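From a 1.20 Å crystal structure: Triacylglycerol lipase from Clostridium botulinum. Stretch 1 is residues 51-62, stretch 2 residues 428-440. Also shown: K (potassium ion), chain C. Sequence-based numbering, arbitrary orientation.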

# COMPACT_ATOMS: atom_id res chain seq x y z
N ASP A 51 25.10 4.80 5.96
CA ASP A 51 25.29 4.63 4.52
C ASP A 51 24.07 5.06 3.71
O ASP A 51 24.22 5.60 2.61
CB ASP A 51 25.69 3.19 4.18
CG ASP A 51 27.16 2.91 4.48
OD1 ASP A 51 27.91 3.87 4.78
OD2 ASP A 51 27.58 1.74 4.41
N ILE A 52 22.87 4.85 4.23
CA ILE A 52 21.68 5.40 3.58
C ILE A 52 21.83 6.92 3.50
O ILE A 52 21.56 7.52 2.46
CB ILE A 52 20.37 5.03 4.30
CG1 ILE A 52 20.08 3.53 4.18
CG2 ILE A 52 19.20 5.87 3.77
CD1 ILE A 52 19.68 3.04 2.78
N ASN A 53 22.28 7.54 4.59
CA ASN A 53 22.39 9.01 4.65
C ASN A 53 23.42 9.57 3.67
O ASN A 53 23.40 10.76 3.36
CB ASN A 53 22.70 9.47 6.08
CG ASN A 53 21.54 9.27 7.04
OD1 ASN A 53 20.38 9.24 6.63
ND2 ASN A 53 21.85 9.14 8.32
N LYS A 54 24.32 8.72 3.19
CA LYS A 54 25.31 9.11 2.19
C LYS A 54 24.75 9.09 0.76
O LYS A 54 25.32 9.71 -0.14
CB LYS A 54 26.54 8.20 2.26
CG LYS A 54 27.39 8.41 3.50
CD LYS A 54 28.61 7.50 3.52
CE LYS A 54 29.36 7.62 4.83
NZ LYS A 54 30.54 6.73 4.86
N MET A 55 23.63 8.39 0.56
CA MET A 55 23.00 8.34 -0.76
C MET A 55 22.38 9.71 -1.09
O MET A 55 22.07 10.49 -0.19
CB MET A 55 21.93 7.25 -0.79
CG MET A 55 22.44 5.87 -0.43
SD MET A 55 21.15 4.60 -0.49
CE MET A 55 20.90 4.45 -2.25
N PRO A 56 22.22 10.01 -2.39
CA PRO A 56 21.63 11.30 -2.76
C PRO A 56 20.21 11.42 -2.24
O PRO A 56 19.41 10.51 -2.45
CB PRO A 56 21.63 11.27 -4.29
CG PRO A 56 22.63 10.22 -4.66
CD PRO A 56 22.59 9.21 -3.57
N PRO A 57 19.88 12.52 -1.56
CA PRO A 57 18.50 12.61 -1.07
C PRO A 57 17.48 12.80 -2.19
O PRO A 57 17.70 13.54 -3.15
CB PRO A 57 18.53 13.85 -0.17
CG PRO A 57 19.69 14.64 -0.64
CD PRO A 57 20.69 13.67 -1.15
N LEU A 58 16.34 12.13 -2.06
CA LEU A 58 15.24 12.35 -2.98
C LEU A 58 14.72 13.76 -2.75
O LEU A 58 14.55 14.18 -1.61
CB LEU A 58 14.13 11.33 -2.74
CG LEU A 58 13.11 11.18 -3.86
CD1 LEU A 58 13.76 10.56 -5.10
CD2 LEU A 58 11.93 10.32 -3.40
N LYS A 59 14.46 14.48 -3.84
CA LYS A 59 14.00 15.87 -3.75
C LYS A 59 12.51 16.00 -3.99
O LYS A 59 11.98 15.57 -5.02
CB LYS A 59 14.77 16.73 -4.75
CG LYS A 59 16.26 16.74 -4.51
CD LYS A 59 16.98 17.60 -5.53
CE LYS A 59 18.47 17.71 -5.24
NZ LYS A 59 19.07 18.88 -5.94
N PHE A 60 11.83 16.61 -3.02
CA PHE A 60 10.41 16.84 -3.17
C PHE A 60 10.25 17.88 -4.29
O PHE A 60 10.96 18.88 -4.30
CB PHE A 60 9.78 17.28 -1.85
CG PHE A 60 8.30 17.31 -1.89
CD1 PHE A 60 7.58 16.14 -1.71
CD2 PHE A 60 7.62 18.49 -2.15
CE1 PHE A 60 6.21 16.13 -1.80
CE2 PHE A 60 6.23 18.49 -2.23
CZ PHE A 60 5.53 17.31 -2.04
N PRO A 61 9.34 17.64 -5.24
CA PRO A 61 9.45 18.39 -6.51
C PRO A 61 8.78 19.76 -6.57
O PRO A 61 9.10 20.51 -7.49
CB PRO A 61 8.76 17.46 -7.51
CG PRO A 61 7.74 16.77 -6.67
CD PRO A 61 8.41 16.51 -5.36
N VAL A 62 7.88 20.09 -5.65
CA VAL A 62 7.11 21.31 -5.77
C VAL A 62 6.95 22.00 -4.43
O VAL A 62 7.08 21.39 -3.37
CB VAL A 62 5.70 21.05 -6.38
CG1 VAL A 62 5.81 20.44 -7.76
CG2 VAL A 62 4.88 20.14 -5.48
N ASP A 428 12.33 1.52 -3.02
CA ASP A 428 13.23 2.66 -2.81
C ASP A 428 12.50 3.84 -2.18
O ASP A 428 13.08 4.58 -1.37
CB ASP A 428 13.80 3.16 -4.13
CG ASP A 428 14.82 2.21 -4.76
OD1 ASP A 428 15.41 1.37 -4.04
OD2 ASP A 428 15.03 2.31 -5.99
N ILE A 429 11.25 4.05 -2.57
CA ILE A 429 10.51 5.23 -2.12
C ILE A 429 10.13 5.17 -0.64
O ILE A 429 9.79 6.19 -0.05
CB ILE A 429 9.25 5.48 -3.02
CG1 ILE A 429 8.57 6.83 -2.71
CG2 ILE A 429 8.26 4.30 -2.92
CD1 ILE A 429 9.48 8.06 -2.83
N VAL A 430 10.19 3.97 -0.04
CA VAL A 430 10.04 3.85 1.41
C VAL A 430 11.38 3.54 2.09
O VAL A 430 11.41 3.08 3.24
CB VAL A 430 8.94 2.82 1.81
CG1 VAL A 430 7.59 3.30 1.35
CG2 VAL A 430 9.22 1.42 1.26
N GLY A 431 12.49 3.83 1.41
CA GLY A 431 13.80 3.79 2.05
C GLY A 431 14.57 2.49 1.89
O GLY A 431 15.66 2.34 2.45
N THR A 432 14.02 1.56 1.12
CA THR A 432 14.62 0.26 0.88
C THR A 432 14.87 0.11 -0.64
O THR A 432 14.11 -0.57 -1.34
CB THR A 432 13.67 -0.83 1.41
OG1 THR A 432 13.52 -0.65 2.83
CG2 THR A 432 14.20 -2.24 1.15
N PHE A 433 15.93 0.72 -1.17
CA PHE A 433 16.98 1.42 -0.42
C PHE A 433 17.14 2.82 -1.00
O PHE A 433 17.42 2.99 -2.18
CB PHE A 433 18.29 0.64 -0.54
CG PHE A 433 18.19 -0.76 0.01
CD1 PHE A 433 18.15 -0.97 1.39
CD2 PHE A 433 18.13 -1.85 -0.83
CE1 PHE A 433 18.04 -2.24 1.91
CE2 PHE A 433 18.03 -3.13 -0.31
CZ PHE A 433 17.98 -3.32 1.06
N GLY A 434 16.97 3.83 -0.15
CA GLY A 434 17.12 5.20 -0.58
C GLY A 434 17.06 6.17 0.58
O GLY A 434 16.51 5.86 1.64
N ASN A 435 17.65 7.33 0.35
CA ASN A 435 17.64 8.43 1.30
C ASN A 435 16.43 9.29 1.00
O ASN A 435 16.44 10.06 0.04
CB ASN A 435 18.94 9.21 1.14
CG ASN A 435 19.06 10.39 2.09
OD1 ASN A 435 18.19 10.64 2.92
ND2 ASN A 435 20.16 11.12 1.97
N VAL A 436 15.36 9.12 1.79
CA VAL A 436 14.07 9.73 1.48
C VAL A 436 13.49 10.60 2.61
O VAL A 436 12.39 11.15 2.45
CB VAL A 436 13.03 8.65 1.09
CG1 VAL A 436 13.47 7.93 -0.17
CG2 VAL A 436 12.77 7.66 2.23
N LYS A 437 14.21 10.76 3.72
CA LYS A 437 13.59 11.39 4.88
C LYS A 437 13.21 12.85 4.60
O LYS A 437 12.14 13.31 5.00
CB LYS A 437 14.47 11.26 6.13
CG LYS A 437 15.79 12.00 6.07
CD LYS A 437 16.65 11.65 7.28
CE LYS A 437 18.00 12.35 7.22
NZ LYS A 437 18.88 11.97 8.36
N ASP A 438 14.06 13.57 3.88
CA ASP A 438 13.75 14.97 3.58
C ASP A 438 12.53 15.10 2.68
O ASP A 438 11.73 16.02 2.83
CB ASP A 438 14.97 15.65 2.95
CG ASP A 438 16.10 15.82 3.95
OD1 ASP A 438 15.84 16.35 5.05
OD2 ASP A 438 17.24 15.40 3.64
N TRP A 439 12.36 14.16 1.75
CA TRP A 439 11.19 14.14 0.89
C TRP A 439 9.92 14.04 1.73
O TRP A 439 8.96 14.81 1.54
CB TRP A 439 11.30 12.99 -0.10
CG TRP A 439 10.24 12.96 -1.20
CD1 TRP A 439 10.39 13.36 -2.48
CD2 TRP A 439 8.90 12.43 -1.10
NE1 TRP A 439 9.24 13.15 -3.19
CE2 TRP A 439 8.31 12.58 -2.37
CE3 TRP A 439 8.15 11.85 -0.07
CZ2 TRP A 439 6.99 12.20 -2.62
CZ3 TRP A 439 6.85 11.47 -0.33
CH2 TRP A 439 6.28 11.65 -1.60
N TYR A 440 9.92 13.11 2.68
CA TYR A 440 8.75 12.94 3.54
C TYR A 440 8.50 14.14 4.45
O TYR A 440 7.35 14.52 4.67
CB TYR A 440 8.86 11.65 4.36
CG TYR A 440 8.52 10.44 3.54
CD1 TYR A 440 9.49 9.77 2.80
CD2 TYR A 440 7.21 9.99 3.45
CE1 TYR A 440 9.16 8.68 2.03
CE2 TYR A 440 6.88 8.89 2.69
CZ TYR A 440 7.86 8.25 1.97
OH TYR A 440 7.51 7.16 1.21
K K C . 16.65 0.45 -6.09
O HOH W 1 17.99 9.28 5.29
O HOH W 2 18.93 9.16 9.41
O HOH W 3 21.19 12.73 4.42
O HOH W 4 18.78 7.84 -2.21
O HOH W 5 14.73 12.81 0.75
O HOH W 6 10.18 13.36 -6.01
O HOH W 7 18.21 1.93 -4.71
O HOH W 8 18.70 -0.52 -6.98
O HOH W 9 17.19 -1.30 -4.49

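Stretch 1 leaves the end of a helix and runs on as an extended, proline-rich loop against the segment that leads stretch 2 into its own helix; together they bury 746 Å², summed over both sides. Asp51 lies out of reach of stretch 2, and its OD1 forms a long salt bridge of 3.9 Å to NZ of Lys54, whose CA-to-CB bond points away from the contact. The side chain of Ile52 leaves the backbone sideways, but its end comes nearer: CG2 packs 3.4 Å from Gly434 O, and CD1 lies 4.3 Å from Phe433 CB. Ile52 O takes a backbone hydrogen bond from Met55 N (2.9 Å) and also lies 3.4 Å from Asn435 CB.

Asn53 meets stretch 2 largely through water. Water 1 donates to both Asn53 OD1 and Asn435 OD1, at 2.7 Å each, so it joins two carbonyl oxygens that could not bond each other directly. Water 2 accepts from Asn53 ND2 (3.1 Å) and from Lys437 NZ (3.0 Å), the end of an extended lysine side chain. Water 3 donates to Asn53 O and accepts from Asn435 ND2, both at 3.1 Å.

The CA-to-CB bond of Met55 points toward stretch 2, and its backbone supplies the acceptor for the side chain of Asn435: Asn435 ND2 donates to Met55 O at 3.0 Å and 175°, almost perfectly straight. The Met55 side chain lies along the backbone of stretch 2, with Met55 SD 4.1 Å from Gly434 CA and Met55 CE 3.8 Å from Phe433 O. The CA-to-CB bond of Pro56 points away, yet its carbonyl still takes part, because water 4 donates to Pro56 O and accepts from Asn435 N, each at 2.8 Å. At Pro57 the backbones come close, its CA 4.9 Å from Asn435 CA. A proline nitrogen has no proton to offer, but Pro57 CA makes a CA-H...O contact of 3.5 Å with Asn435 O.

Asn435 O also accepts the hydrogen bond from Leu58 N (3.0 Å, 167°), so Asn435 is held through both its side-chain amide and its backbone. The side chain of Leu58 has apolar neighbours, with Leu58 CD2 3.4 Å from Ile429 CD1 and 4.3 Å from Val436 CG1. Leu58 CD2 also sits over one face of the Trp439 indole, 3.8 Å from the centroid of the five-membered ring and 24° off its normal, a CH-pi contact. Water 5 lies 2.7 Å from Leu58 O and accepts from Trp439 N (2.9 Å).

The CA-to-CB bond of Lys59 points away, but its backbone passes the indole edge, and water 6 links Lys59 O to Trp439 NE1, 3.0 Å from each. Phe60 covers the face of Trp439 opposite Leu58, presenting its ring edge: Phe60 CD1 approaches Trp439 CE2 to 3.7 Å, with the planes at 64°. The indole is thus sandwiched between a leucine methyl and a phenylalanine edge. Beyond it, Pro61 CD only grazes Trp439 NE1 at 4.1 Å, and Val62 is out of reach.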